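Local coordinates for protein translation initiation factor 4E (Ascaris suum, PDB 3M94) that binds the trimethylguanosine (m2,2,7G) mRNA cap and a 4E-binding protein peptide, and probably serves in recruiting capped messages for translation initiation, at residues R2-H8 with F32-D37; F38-Y42 with W96-M101; Q107-N111 with R144-L149; W132-S136 with Y163-K167. All coordinates share one frame. Numbering follows the deposited sequence.

Interaction 1 of 4, residues R2-H8 with F32-D37; sequences RHPLQCH and FDTVED
Leu5, with chi1 m and chi2 t, turns its side chain toward residues 32-37 and lies along the edge of the Phe32 ring, CD1 3.6 Å from Phe32 CE1, while its CD2 reaches Val35 CG2 at 3.8 Å. The backbones run antiparallel: Pro4 faces Thr34 as a non-hydrogen-bonded pair, CA to CA 4.3 Å, framed by two bonds, Leu5 N to Asp33 O (2.7 Å) and Val35 N to His3 O (2.9 Å). At Thr34 strand gives way to helix. Thr34 is the N-cap, with OG1 (chi1 p) accepting from Asp37 N at 3.1 Å and donating to Asp37 OD2 at 2.7 Å. That carboxylate also takes a salt bridge, Arg2 NH1 to Asp37 OD2, a very short 2.5 Å. Glu36 grips His3 twice, OE1 receiving His3 N (2.9 Å) and OE2 receiving His3 ND1 (2.7 Å). Beyond the corner at Gln6 and Cys7, the His8 ring (chi1 m) lies over Asp33 CB, a CH-pi contact 3.7 Å from the ring centroid. An aromatic side chain of the bound peptide hydrogen-bonds Pro4 O, and the peptide packs on His3 and Val35; this hairpin end carries the His-Pro-Leu motif (His3-Pro4-Leu5) of the dorsal site where eIF4E binds 4E-binding proteins.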
loop_
_atom_site.group_PDB
_atom_site.type_symbol
_atom_site.label_atom_id
_atom_site.label_comp_id
_atom_site.label_asym_id
_atom_site.label_seq_id
_atom_site.Cartn_x
_atom_site.Cartn_y
_atom_site.Cartn_z
ATOM N N ARG A 2 6.001 -24.208 -4.370
ATOM C CA ARG A 2 5.537 -22.827 -4.409
ATOM C C ARG A 2 6.740 -21.869 -4.398
ATOM O O ARG A 2 7.755 -22.140 -3.776
ATOM C CB ARG A 2 4.585 -22.549 -3.252
ATOM C CG ARG A 2 3.204 -23.153 -3.460
ATOM C CD ARG A 2 2.701 -23.918 -2.232
ATOM N NE ARG A 2 2.355 -23.069 -1.096
ATOM C CZ ARG A 2 2.921 -23.137 0.115
ATOM N NH1 ARG A 2 2.525 -22.313 1.076
ATOM N NH2 ARG A 2 3.877 -24.026 0.376
ATOM N N HIS A 3 6.636 -20.762 -5.117
ATOM C CA HIS A 3 7.723 -19.783 -5.162
ATOM C C HIS A 3 7.745 -18.919 -3.897
ATOM O O HIS A 3 6.797 -18.181 -3.633
ATOM C CB HIS A 3 7.602 -18.957 -6.440
ATOM C CG HIS A 3 7.674 -19.795 -7.676
ATOM N ND1 HIS A 3 6.555 -20.229 -8.351
ATOM C CD2 HIS A 3 8.738 -20.339 -8.320
ATOM C CE1 HIS A 3 6.923 -20.966 -9.384
ATOM N NE2 HIS A 3 8.243 -21.055 -9.384
ATOM N N PRO A 4 8.821 -19.033 -3.102
ATOM C CA PRO A 4 8.844 -18.363 -1.812
ATOM C C PRO A 4 9.064 -16.852 -2.003
ATOM O O PRO A 4 9.831 -16.432 -2.896
ATOM C CB PRO A 4 10.023 -19.016 -1.087
ATOM C CG PRO A 4 11.001 -19.356 -2.218
ATOM C CD PRO A 4 10.097 -19.737 -3.399
ATOM N N LEU A 5 8.352 -16.063 -1.208
ATOM C CA LEU A 5 8.534 -14.611 -1.169
ATOM C C LEU A 5 9.643 -14.313 -0.183
ATOM O O LEU A 5 9.944 -15.143 0.688
ATOM C CB LEU A 5 7.244 -13.905 -0.736
ATOM C CG LEU A 5 6.018 -14.070 -1.644
ATOM C CD1 LEU A 5 4.777 -13.443 -0.994
ATOM C CD2 LEU A 5 6.276 -13.477 -3.034
ATOM N N GLN A 6 10.268 -13.150 -0.318
ATOM C CA GLN A 6 11.351 -12.780 0.577
ATOM C C GLN A 6 10.890 -12.733 2.032
ATOM O O GLN A 6 11.638 -13.102 2.930
ATOM C CB GLN A 6 11.968 -11.447 0.158
ATOM C CG GLN A 6 13.159 -11.033 1.007
ATOM C CD GLN A 6 13.842 -9.804 0.473
ATOM O OE1 GLN A 6 14.149 -9.710 -0.714
ATOM N NE2 GLN A 6 14.102 -8.857 1.351
ATOM N N CYS A 7 9.663 -12.269 2.274
ATOM C CA CYS A 7 9.125 -12.320 3.625
ATOM C C CYS A 7 7.637 -12.650 3.667
ATOM O O CYS A 7 6.999 -12.808 2.634
ATOM C CB CYS A 7 9.433 -11.029 4.383
ATOM S SG CYS A 7 8.657 -9.577 3.657
ATOM N N HIS A 8 7.111 -12.788 4.875
ATOM C CA HIS A 8 5.697 -13.053 5.093
ATOM C C HIS A 8 4.949 -11.724 5.057
ATOM O O HIS A 8 5.413 -10.719 5.614
ATOM C CB HIS A 8 5.485 -13.675 6.467
ATOM C CG HIS A 8 5.964 -15.082 6.593
ATOM N ND1 HIS A 8 7.287 -15.438 6.433
ATOM C CD2 HIS A 8 5.300 -16.222 6.897
ATOM C CE1 HIS A 8 7.416 -16.739 6.630
ATOM N NE2 HIS A 8 6.224 -17.239 6.900
ATOM N N PHE A 32 0.665 -14.922 4.127
ATOM C CA PHE A 32 1.194 -15.769 3.075
ATOM C C PHE A 32 2.679 -15.470 2.855
ATOM O O PHE A 32 3.161 -14.386 3.202
ATOM C CB PHE A 32 0.388 -15.575 1.778
ATOM C CG PHE A 32 0.406 -14.160 1.251
ATOM C CD1 PHE A 32 1.414 -13.723 0.403
ATOM C CD2 PHE A 32 -0.564 -13.247 1.635
ATOM C CE1 PHE A 32 1.434 -12.418 -0.070
ATOM C CE2 PHE A 32 -0.545 -11.934 1.157
ATOM C CZ PHE A 32 0.447 -11.527 0.307
ATOM N N ASP A 33 3.401 -16.428 2.276
ATOM C CA ASP A 33 4.797 -16.190 1.947
ATOM C C ASP A 33 5.233 -16.840 0.628
ATOM O O ASP A 33 6.407 -17.053 0.410
ATOM C CB ASP A 33 5.706 -16.587 3.119
ATOM C CG ASP A 33 5.730 -18.095 3.375
ATOM O OD1 ASP A 33 5.009 -18.866 2.709
ATOM O OD2 ASP A 33 6.495 -18.509 4.261
ATOM N N THR A 34 4.273 -17.154 -0.239
ATOM C CA THR A 34 4.577 -17.630 -1.582
ATOM C C THR A 34 3.754 -16.839 -2.581
ATOM O O THR A 34 2.746 -16.268 -2.221
ATOM C CB THR A 34 4.319 -19.159 -1.782
ATOM O OG1 THR A 34 2.905 -19.427 -1.773
ATOM C CG2 THR A 34 5.049 -20.015 -0.705
ATOM N N VAL A 35 4.207 -16.808 -3.835
ATOM C CA VAL A 35 3.474 -16.199 -4.927
ATOM C C VAL A 35 2.109 -16.889 -5.138
ATOM O O VAL A 35 1.075 -16.212 -5.342
ATOM C CB VAL A 35 4.294 -16.298 -6.233
ATOM C CG1 VAL A 35 3.501 -15.779 -7.419
ATOM C CG2 VAL A 35 5.633 -15.561 -6.096
ATOM N N GLU A 36 2.103 -18.223 -5.104
ATOM C CA GLU A 36 0.862 -18.976 -5.321
ATOM C C GLU A 36 -0.216 -18.694 -4.273
ATOM O O GLU A 36 -1.404 -18.589 -4.601
ATOM C CB GLU A 36 1.140 -20.478 -5.436
ATOM C CG GLU A 36 1.850 -20.860 -6.769
ATOM C CD GLU A 36 3.321 -20.434 -6.830
ATOM O OE1 GLU A 36 3.923 -20.097 -5.788
ATOM O OE2 GLU A 36 3.890 -20.427 -7.944
ATOM N N ASP A 37 0.192 -18.567 -3.014
ATOM C CA ASP A 37 -0.767 -18.281 -1.964
ATOM C C ASP A 37 -1.268 -16.828 -2.074
ATOM O O ASP A 37 -2.450 -16.567 -1.825
ATOM C CB ASP A 37 -0.167 -18.575 -0.585
ATOM C CG ASP A 37 0.165 -20.060 -0.392
ATOM O OD1 ASP A 37 -0.639 -20.917 -0.829
ATOM O OD2 ASP A 37 1.245 -20.371 0.174
#

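Interaction 2 of 4, residues F38-Y42 with W96-M101; sequences FWSLY and WLELLM
Beginning at Trp96 (chi1 t), the helical segment 96-101 runs nearly antiparallel to helix 38-42; their axes make 161° and come no closer than 12.9 Å, so large side chains must bridge the gap. The nearest CA pairs are Tyr42-Leu97 (8.8 Å) and Phe38-Met101 (9.4 Å). Trp96 places CD1 at the edge of the Tyr42 ring, 4.3 Å from CE1. Leu97 (chi1 t, chi2 p) is the hub of the contact: its CD1 sits over the Tyr42 face in a CH-pi contact, 3.9 Å from the centroid, and also meets Phe38 CZ at 3.9 Å and Trp39 CH2 at 3.8 Å, while Leu97 CB lies 3.6 Å from Tyr42 OH. One turn on, Leu100 (chi1 m, chi2 t) sends CD1 to Phe38 CE1 at 4.0 Å and to Tyr42 CD1 at 4.2 Å. Met101 (chi1 m, chi2 t, chi3 m) brings SD to the Trp39 edge, 3.9 Å from CH2, a Met-aromatic contact. Phe38 and Tyr42 carry chi1 t, and Trp39 chi1 m. With no hydrogen bond crossing between the helices, cohesion here is apolar and aromatic; the polar end of Trp39 turns to the bound peptide instead, NE1 bonding its backbone.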
loop_
_atom_site.group_PDB
_atom_site.type_symbol
_atom_site.label_atom_id
_atom_site.label_comp_id
_atom_site.label_asym_id
_atom_site.label_seq_id
_atom_site.Cartn_x
_atom_site.Cartn_y
_atom_site.Cartn_z
ATOM N N PHE A 38 -0.377 -15.888 -2.430
ATOM C CA PHE A 38 -0.800 -14.516 -2.746
ATOM C C PHE A 38 -1.955 -14.495 -3.752
ATOM O O PHE A 38 -2.986 -13.847 -3.509
ATOM C CB PHE A 38 0.345 -13.617 -3.272
ATOM C CG PHE A 38 -0.162 -12.352 -3.929
ATOM C CD1 PHE A 38 -0.714 -11.322 -3.157
ATOM C CD2 PHE A 38 -0.157 -12.220 -5.311
ATOM C CE1 PHE A 38 -1.240 -10.162 -3.773
ATOM C CE2 PHE A 38 -0.673 -11.068 -5.929
ATOM C CZ PHE A 38 -1.221 -10.044 -5.152
ATOM N N TRP A 39 -1.780 -15.196 -4.870
ATOM C CA TRP A 39 -2.822 -15.236 -5.898
ATOM C C TRP A 39 -4.138 -15.907 -5.457
ATOM O O TRP A 39 -5.216 -15.414 -5.799
ATOM C CB TRP A 39 -2.300 -15.847 -7.201
ATOM C CG TRP A 39 -1.368 -14.937 -7.962
ATOM C CD1 TRP A 39 -0.084 -15.216 -8.345
ATOM C CD2 TRP A 39 -1.646 -13.602 -8.435
ATOM N NE1 TRP A 39 0.454 -14.146 -9.010
ATOM C CE2 TRP A 39 -0.480 -13.144 -9.087
ATOM C CE3 TRP A 39 -2.764 -12.755 -8.369
ATOM C CZ2 TRP A 39 -0.396 -11.873 -9.676
ATOM C CZ3 TRP A 39 -2.677 -11.485 -8.946
ATOM C CH2 TRP A 39 -1.506 -11.062 -9.591
ATOM N N SER A 40 -4.054 -17.006 -4.692
ATOM C CA SER A 40 -5.250 -17.678 -4.161
ATOM C C SER A 40 -6.069 -16.752 -3.290
ATOM O O SER A 40 -7.301 -16.855 -3.250
ATOM C CB SER A 40 -4.904 -18.905 -3.313
ATOM O OG SER A 40 -4.138 -19.815 -4.062
ATOM N N LEU A 41 -5.384 -15.876 -2.560
ATOM C CA LEU A 41 -6.051 -14.844 -1.791
ATOM C C LEU A 41 -6.652 -13.812 -2.715
ATOM O O LEU A 41 -7.852 -13.550 -2.694
ATOM C CB LEU A 41 -5.048 -14.135 -0.892
ATOM C CG LEU A 41 -4.865 -14.626 0.522
ATOM C CD1 LEU A 41 -4.033 -13.578 1.271
ATOM C CD2 LEU A 41 -6.248 -14.810 1.160
ATOM N N TYR A 42 -5.798 -13.213 -3.530
ATOM C CA TYR A 42 -6.234 -12.108 -4.350
ATOM C C TYR A 42 -7.384 -12.465 -5.290
ATOM O O TYR A 42 -8.308 -11.672 -5.458
ATOM C CB TYR A 42 -5.055 -11.461 -5.091
ATOM C CG TYR A 42 -5.479 -10.177 -5.755
ATOM C CD1 TYR A 42 -5.441 -8.960 -5.065
ATOM C CD2 TYR A 42 -5.967 -10.186 -7.060
ATOM C CE1 TYR A 42 -5.859 -7.766 -5.688
ATOM C CE2 TYR A 42 -6.375 -9.014 -7.688
ATOM C CZ TYR A 42 -6.321 -7.815 -6.999
ATOM O OH TYR A 42 -6.732 -6.669 -7.639
ATOM N N TRP A 96 -3.892 -0.556 -7.011
ATOM C CA TRP A 96 -3.755 -1.446 -5.853
ATOM C C TRP A 96 -2.984 -2.725 -6.174
ATOM O O TRP A 96 -2.020 -3.043 -5.494
ATOM C CB TRP A 96 -5.131 -1.770 -5.268
ATOM C CG TRP A 96 -5.138 -2.694 -4.065
ATOM C CD1 TRP A 96 -5.811 -3.854 -3.956
ATOM C CD2 TRP A 96 -4.468 -2.492 -2.805
ATOM N NE1 TRP A 96 -5.612 -4.402 -2.709
ATOM C CE2 TRP A 96 -4.796 -3.579 -1.981
ATOM C CE3 TRP A 96 -3.621 -1.489 -2.297
ATOM C CZ2 TRP A 96 -4.296 -3.720 -0.672
ATOM C CZ3 TRP A 96 -3.149 -1.608 -0.990
ATOM C CH2 TRP A 96 -3.488 -2.721 -0.192
ATOM N N LEU A 97 -3.389 -3.445 -7.214
ATOM C CA LEU A 97 -2.711 -4.687 -7.591
ATOM C C LEU A 97 -1.250 -4.452 -8.008
ATOM O O LEU A 97 -0.367 -5.188 -7.565
ATOM C CB LEU A 97 -3.468 -5.437 -8.701
ATOM C CG LEU A 97 -2.849 -6.776 -9.162
ATOM C CD1 LEU A 97 -2.575 -7.772 -7.976
ATOM C CD2 LEU A 97 -3.728 -7.441 -10.219
ATOM N N GLU A 98 -0.989 -3.439 -8.844
ATOM C CA GLU A 98 0.403 -3.084 -9.175
ATOM C C GLU A 98 1.255 -2.804 -7.925
ATOM O O GLU A 98 2.407 -3.226 -7.849
ATOM C CB GLU A 98 0.477 -1.867 -10.112
ATOM C CG GLU A 98 -0.138 -2.069 -11.508
ATOM C CD GLU A 98 0.512 -3.193 -12.308
ATOM O OE1 GLU A 98 1.742 -3.344 -12.250
ATOM O OE2 GLU A 98 -0.208 -3.927 -13.011
ATOM N N LEU A 99 0.694 -2.089 -6.952
ATOM C CA LEU A 99 1.435 -1.818 -5.720
ATOM C C LEU A 99 1.725 -3.099 -4.929
ATOM O O LEU A 99 2.832 -3.272 -4.426
ATOM C CB LEU A 99 0.719 -0.775 -4.854
ATOM C CG LEU A 99 1.417 -0.344 -3.567
ATOM C CD1 LEU A 99 2.865 0.090 -3.826
ATOM C CD2 LEU A 99 0.627 0.799 -2.922
ATOM N N LEU A 100 0.747 -4.000 -4.839
ATOM C CA LEU A 100 0.951 -5.268 -4.150
ATOM C C LEU A 100 2.056 -6.103 -4.824
ATOM O O LEU A 100 2.927 -6.656 -4.143
ATOM C CB LEU A 100 -0.350 -6.081 -4.095
ATOM C CG LEU A 100 -1.533 -5.488 -3.302
ATOM C CD1 LEU A 100 -2.635 -6.491 -3.189
ATOM C CD2 LEU A 100 -1.156 -4.950 -1.904
ATOM N N MET A 101 2.010 -6.206 -6.144
ATOM C CA MET A 101 3.037 -6.960 -6.878
ATOM C C MET A 101 4.433 -6.343 -6.706
ATOM O O MET A 101 5.419 -7.072 -6.549
ATOM C CB MET A 101 2.680 -7.063 -8.352
ATOM C CG MET A 101 1.495 -7.984 -8.589
ATOM S SD MET A 101 1.255 -8.368 -10.317
ATOM C CE MET A 101 0.812 -6.759 -10.980
#

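Interaction 3 of 4, residues Q107-N111 with R144-L149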
loop_
_atom_site.group_PDB
_atom_site.type_symbol
_atom_site.label_atom_id
_atom_site.label_comp_id
_atom_site.label_asym_id
_atom_site.label_seq_id
_atom_site.Cartn_x
_atom_site.Cartn_y
_atom_site.Cartn_z
ATOM N N GLN A 107 10.420 -4.930 -5.368
ATOM C CA GLN A 107 10.801 -4.113 -6.511
ATOM C C GLN A 107 11.377 -2.784 -6.077
ATOM O O GLN A 107 11.689 -1.955 -6.914
ATOM C CB GLN A 107 9.574 -3.878 -7.405
ATOM C CG GLN A 107 9.115 -5.121 -8.131
ATOM C CD GLN A 107 10.140 -5.600 -9.123
ATOM O OE1 GLN A 107 10.445 -4.910 -10.092
ATOM N NE2 GLN A 107 10.696 -6.773 -8.877
ATOM N N PHE A 108 11.530 -2.570 -4.773
ATOM C CA PHE A 108 12.092 -1.298 -4.327
ATOM C C PHE A 108 13.604 -1.306 -4.033
ATOM O O PHE A 108 14.078 -0.547 -3.203
ATOM C CB PHE A 108 11.233 -0.706 -3.200
ATOM C CG PHE A 108 9.822 -0.431 -3.626
ATOM C CD1 PHE A 108 8.853 -1.436 -3.574
ATOM C CD2 PHE A 108 9.467 0.828 -4.124
ATOM C CE1 PHE A 108 7.532 -1.187 -3.994
ATOM C CE2 PHE A 108 8.151 1.092 -4.542
ATOM C CZ PHE A 108 7.192 0.090 -4.486
ATOM N N GLU A 109 14.343 -2.179 -4.729
ATOM C CA GLU A 109 15.810 -2.147 -4.752
ATOM C C GLU A 109 16.425 -2.363 -3.359
ATOM O O GLU A 109 16.074 -3.314 -2.673
ATOM C CB GLU A 109 16.292 -0.844 -5.422
ATOM C CG GLU A 109 15.844 -0.746 -6.896
ATOM C CD GLU A 109 16.008 0.646 -7.526
ATOM O OE1 GLU A 109 16.475 1.600 -6.863
ATOM O OE2 GLU A 109 15.638 0.789 -8.706
ATOM N N ASP A 110 17.326 -1.488 -2.919
ATOM C CA ASP A 110 17.951 -1.689 -1.611
ATOM C C ASP A 110 17.184 -0.977 -0.497
ATOM O O ASP A 110 17.703 -0.777 0.600
ATOM C CB ASP A 110 19.447 -1.280 -1.625
ATOM C CG ASP A 110 19.729 -0.084 -2.510
ATOM O OD1 ASP A 110 18.780 0.489 -3.081
ATOM O OD2 ASP A 110 20.911 0.294 -2.644
ATOM N N ASN A 111 15.939 -0.610 -0.785
ATOM C CA ASN A 111 15.148 0.195 0.121
ATOM C C ASN A 111 14.004 -0.605 0.757
ATOM O O ASN A 111 13.220 -0.067 1.550
ATOM C CB ASN A 111 14.616 1.431 -0.625
ATOM C CG ASN A 111 15.742 2.366 -1.084
ATOM O OD1 ASN A 111 16.624 2.719 -0.301
ATOM N ND2 ASN A 111 15.710 2.765 -2.353
ATOM N N ARG A 144 13.301 7.897 -3.466
ATOM C CA ARG A 144 13.541 6.801 -4.386
ATOM C C ARG A 144 12.354 5.847 -4.437
ATOM O O ARG A 144 11.919 5.429 -5.512
ATOM C CB ARG A 144 14.830 6.056 -4.031
ATOM C CG ARG A 144 15.190 4.992 -5.058
ATOM C CD ARG A 144 15.176 5.605 -6.457
ATOM N NE ARG A 144 15.553 4.659 -7.497
ATOM C CZ ARG A 144 15.123 4.727 -8.753
ATOM N NH1 ARG A 144 14.285 5.688 -9.116
ATOM N NH2 ARG A 144 15.522 3.829 -9.644
ATOM N N ILE A 145 11.828 5.515 -3.271
ATOM C CA ILE A 145 10.633 4.691 -3.189
ATOM C C ILE A 145 9.489 5.327 -3.995
ATOM O O ILE A 145 8.776 4.640 -4.718
ATOM C CB ILE A 145 10.244 4.433 -1.720
ATOM C CG1 ILE A 145 11.260 3.482 -1.082
ATOM C CG2 ILE A 145 8.848 3.843 -1.626
ATOM C CD1 ILE A 145 11.128 3.316 0.417
ATOM N N GLY A 146 9.342 6.640 -3.882
ATOM C CA GLY A 146 8.294 7.359 -4.581
ATOM C C GLY A 146 8.468 7.327 -6.075
ATOM O O GLY A 146 7.488 7.201 -6.807
ATOM N N GLN A 147 9.711 7.451 -6.538
ATOM C CA GLN A 147 9.976 7.442 -7.974
ATOM C C GLN A 147 9.588 6.076 -8.558
ATOM O O GLN A 147 8.944 6.008 -9.598
ATOM C CB GLN A 147 11.435 7.835 -8.290
ATOM C CG GLN A 147 11.804 9.274 -7.858
ATOM C CD GLN A 147 13.327 9.571 -7.861
ATOM O OE1 GLN A 147 14.162 8.682 -7.665
ATOM N NE2 GLN A 147 13.678 10.831 -8.080
ATOM N N ILE A 148 9.956 4.999 -7.870
ATOM C CA ILE A 148 9.593 3.647 -8.296
ATOM C C ILE A 148 8.068 3.440 -8.251
ATOM O O ILE A 148 7.504 2.873 -9.169
ATOM C CB ILE A 148 10.322 2.558 -7.454
ATOM C CG1 ILE A 148 11.831 2.594 -7.723
ATOM C CG2 ILE A 148 9.780 1.162 -7.774
ATOM C CD1 ILE A 148 12.673 1.991 -6.612
ATOM N N LEU A 149 7.411 3.902 -7.191
ATOM C CA LEU A 149 5.942 3.800 -7.086
ATOM C C LEU A 149 5.246 4.474 -8.284
ATOM O O LEU A 149 4.363 3.897 -8.926
ATOM C CB LEU A 149 5.472 4.445 -5.779
ATOM C CG LEU A 149 3.976 4.627 -5.505
ATOM C CD1 LEU A 149 3.319 3.277 -5.305
ATOM C CD2 LEU A 149 3.784 5.474 -4.268
#
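Phe108 is the principal bump. Its ring fills a hollow on helix 139-153 lined by Ile145, Ile148 and Leu149, so that CE2 comes 3.6 Å from Ile148 CG2 and 3.6 Å from Ile145 O, with CD2 4.0 Å from Ile145 CG2; Leu149 CB borders the same hollow at 4.5 Å from CE2. Ala102 and Ile103 of helix 88-104, and Ile115 and Leu131 of the sheet, wall the rest of it. In the eIF4E fold long helices lie on the convex back of a curved antiparallel sheet, and here the loop that follows one of them plugs the groove beside the next. The loop is shaped by a type II′ beta-turn, Asn111 N bonding Phe108 O at 3.1 Å, with Glu109 at positive phi. The turn presents Asn111 CB to Ile145 CG1 at 4.0 Å, while Glu109 arches over Ile148, CD to CD1 3.7 Å, and closes the outer rim through a salt bridge: Arg144 NE to Glu109 OE1 3.3 Å and, more weakly, Arg144 NH2 to Glu109 OE2 3.2 Å.

Interaction 4 of 4, residues W132-S136 with Y163-K167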
loop_
_atom_site.group_PDB
_atom_site.type_symbol
_atom_site.label_atom_id
_atom_site.label_comp_id
_atom_site.label_asym_id
_atom_site.label_seq_id
_atom_site.Cartn_x
_atom_site.Cartn_y
_atom_site.Cartn_z
ATOM N N TRP A 132 3.298 2.874 2.963
ATOM C CA TRP A 132 3.851 3.255 4.272
ATOM C C TRP A 132 5.311 2.820 4.422
ATOM O O TRP A 132 5.643 1.659 4.161
ATOM C CB TRP A 132 3.045 2.621 5.416
ATOM C CG TRP A 132 1.659 3.175 5.633
ATOM C CD1 TRP A 132 0.845 3.759 4.706
ATOM C CD2 TRP A 132 0.913 3.141 6.854
ATOM N NE1 TRP A 132 -0.346 4.115 5.277
ATOM C CE2 TRP A 132 -0.336 3.749 6.596
ATOM C CE3 TRP A 132 1.190 2.686 8.146
ATOM C CZ2 TRP A 132 -1.317 3.896 7.579
ATOM C CZ3 TRP A 132 0.212 2.827 9.130
ATOM C CH2 TRP A 132 -1.026 3.428 8.837
ATOM N N THR A 133 6.160 3.761 4.858
ATOM C CA THR A 133 7.577 3.504 5.118
ATOM C C THR A 133 7.907 3.788 6.593
ATOM O O THR A 133 7.160 4.501 7.269
ATOM C CB THR A 133 8.497 4.338 4.194
ATOM O OG1 THR A 133 8.398 5.729 4.543
ATOM C CG2 THR A 133 8.088 4.157 2.742
ATOM N N ARG A 134 9.023 3.247 7.084
ATOM C CA ARG A 134 9.277 3.274 8.529
ATOM C C ARG A 134 9.976 4.530 9.064
ATOM O O ARG A 134 9.956 4.766 10.261
ATOM C CB ARG A 134 9.940 1.976 9.026
ATOM C CG ARG A 134 11.339 1.695 8.541
ATOM C CD ARG A 134 11.964 0.511 9.311
ATOM N NE ARG A 134 11.433 -0.791 8.891
ATOM C CZ ARG A 134 10.589 -1.543 9.605
ATOM N NH1 ARG A 134 10.167 -2.711 9.126
ATOM N NH2 ARG A 134 10.163 -1.141 10.800
ATOM N N ASP A 135 10.573 5.336 8.187
ATOM C CA ASP A 135 11.304 6.526 8.620
ATOM C C ASP A 135 11.018 7.745 7.735
ATOM O O ASP A 135 11.472 7.823 6.591
ATOM C CB ASP A 135 12.812 6.249 8.701
ATOM C CG ASP A 135 13.597 7.401 9.354
ATOM O OD1 ASP A 135 13.050 8.515 9.556
ATOM O OD2 ASP A 135 14.785 7.188 9.665
ATOM N N SER A 136 10.288 8.704 8.296
ATOM C CA SER A 136 9.885 9.907 7.570
ATOM C C SER A 136 11.032 10.890 7.280
ATOM O O SER A 136 10.880 11.784 6.445
ATOM C CB SER A 136 8.789 10.625 8.349
ATOM O OG SER A 136 9.275 10.968 9.630
ATOM N N TYR A 163 4.663 12.709 -0.112
ATOM C CA TYR A 163 5.090 11.959 1.030
ATOM C C TYR A 163 4.856 12.832 2.250
ATOM O O TYR A 163 5.309 13.976 2.303
ATOM C CB TYR A 163 6.569 11.554 0.927
ATOM C CG TYR A 163 6.958 10.669 2.080
ATOM C CD1 TYR A 163 6.675 9.304 2.056
ATOM C CD2 TYR A 163 7.550 11.203 3.230
ATOM C CE1 TYR A 163 6.988 8.487 3.124
ATOM C CE2 TYR A 163 7.868 10.392 4.307
ATOM C CZ TYR A 163 7.577 9.034 4.242
ATOM O OH TYR A 163 7.886 8.226 5.302
ATOM N N GLU A 164 4.144 12.287 3.225
ATOM C CA GLU A 164 3.815 13.026 4.436
ATOM C C GLU A 164 3.994 12.149 5.656
ATOM O O GLU A 164 3.853 10.925 5.570
ATOM C CB GLU A 164 2.380 13.535 4.359
ATOM C CG GLU A 164 1.438 12.507 3.774
ATOM C CD GLU A 164 0.015 12.974 3.699
ATOM O OE1 GLU A 164 -0.835 12.323 4.342
ATOM O OE2 GLU A 164 -0.262 13.972 2.995
ATOM N N VAL A 165 4.332 12.781 6.781
ATOM C CA VAL A 165 4.356 12.120 8.095
ATOM C C VAL A 165 2.938 11.642 8.401
ATOM O O VAL A 165 1.973 12.149 7.813
ATOM C CB VAL A 165 4.889 13.077 9.212
ATOM C CG1 VAL A 165 4.936 12.385 10.586
ATOM C CG2 VAL A 165 6.273 13.608 8.852
ATOM N N HIS A 166 2.808 10.641 9.272
ATOM C CA HIS A 166 1.484 10.154 9.657
ATOM C C HIS A 166 0.816 11.188 10.542
ATOM O O HIS A 166 1.433 11.672 11.493
ATOM C CB HIS A 166 1.560 8.788 10.358
ATOM C CG HIS A 166 1.977 7.669 9.452
ATOM N ND1 HIS A 166 1.344 7.406 8.256
ATOM C CD2 HIS A 166 2.965 6.750 9.564
ATOM C CE1 HIS A 166 1.925 6.377 7.666
ATOM N NE2 HIS A 166 2.909 5.959 8.441
ATOM N N LYS A 167 -0.428 11.535 10.208
ATOM C CA LYS A 167 -1.188 12.552 10.943
ATOM C C LYS A 167 -1.956 11.963 12.129
ATOM O O LYS A 167 -2.738 11.023 11.979
ATOM C CB LYS A 167 -2.184 13.278 10.020
#
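A strand can serve two neighbourhoods in successive residues, and the run from Trp132 is a good illustration. Trp132 (chi1 m) offers one face of its indole to His166, whose CE1 lies 3.5 Å from Trp132 CD2; the rings meet obliquely, centroids 4.3 Å apart and planes at 47°. The Trp132 side chain lies about 4 Å from the bound trimethylguanosine diphosphate, close enough to line the cap pocket, as the equivalent tryptophan does in other eIF4Es, and His166 also meets Trp68, a residue of that pocket. Thr133, the next residue, sets OG1 (chi1 p) as acceptor for Tyr163 OH at 2.7 Å, and the same oxygen is hydrogen-bonded to Asn142. The chain then leaves the strand, and at Ser136 it swings back: Ser136 CA rests 3.5 Å from Tyr163 OH, at the edge of the tyrosine ring, and CB touches Val165 CG2 at 3.9 Å, while the Ser136 hydroxyl is bonded to Lys75 O. Tyr163 points toward residues 132-136 and with chi1 t spans strand 77-83, which separates strands 127-133 and 161-165 in the antiparallel sheet; its ring meets Trp79 of that middle strand, and its side chain touches Asn142 at the start of helix 139-153.

How the interactions relate
The four contacts step across the eIF4E fold from the peptide-binding back toward the cap pocket. Interactions 1 and 2, centres 12 Å apart, share helix 35-42 and touch where Phe32 packs on Leu41 and Phe38. Interaction 2 meets interaction 3 (centres about 18 Å apart) through Leu99 against Leu149, linking helices 88-104 and 139-153. Interaction 3 meets interaction 4 (centres about 15 Å apart) where Ile145 packs on Thr133. Along the chain 1, 2 and then the pair 3 and 4 follow in series, while 3 and 4 interleave. Interactions 1 and 4 reach the same sheet with centres 26 Å apart, so one continuous scaffold carries the peptide site and the cap site.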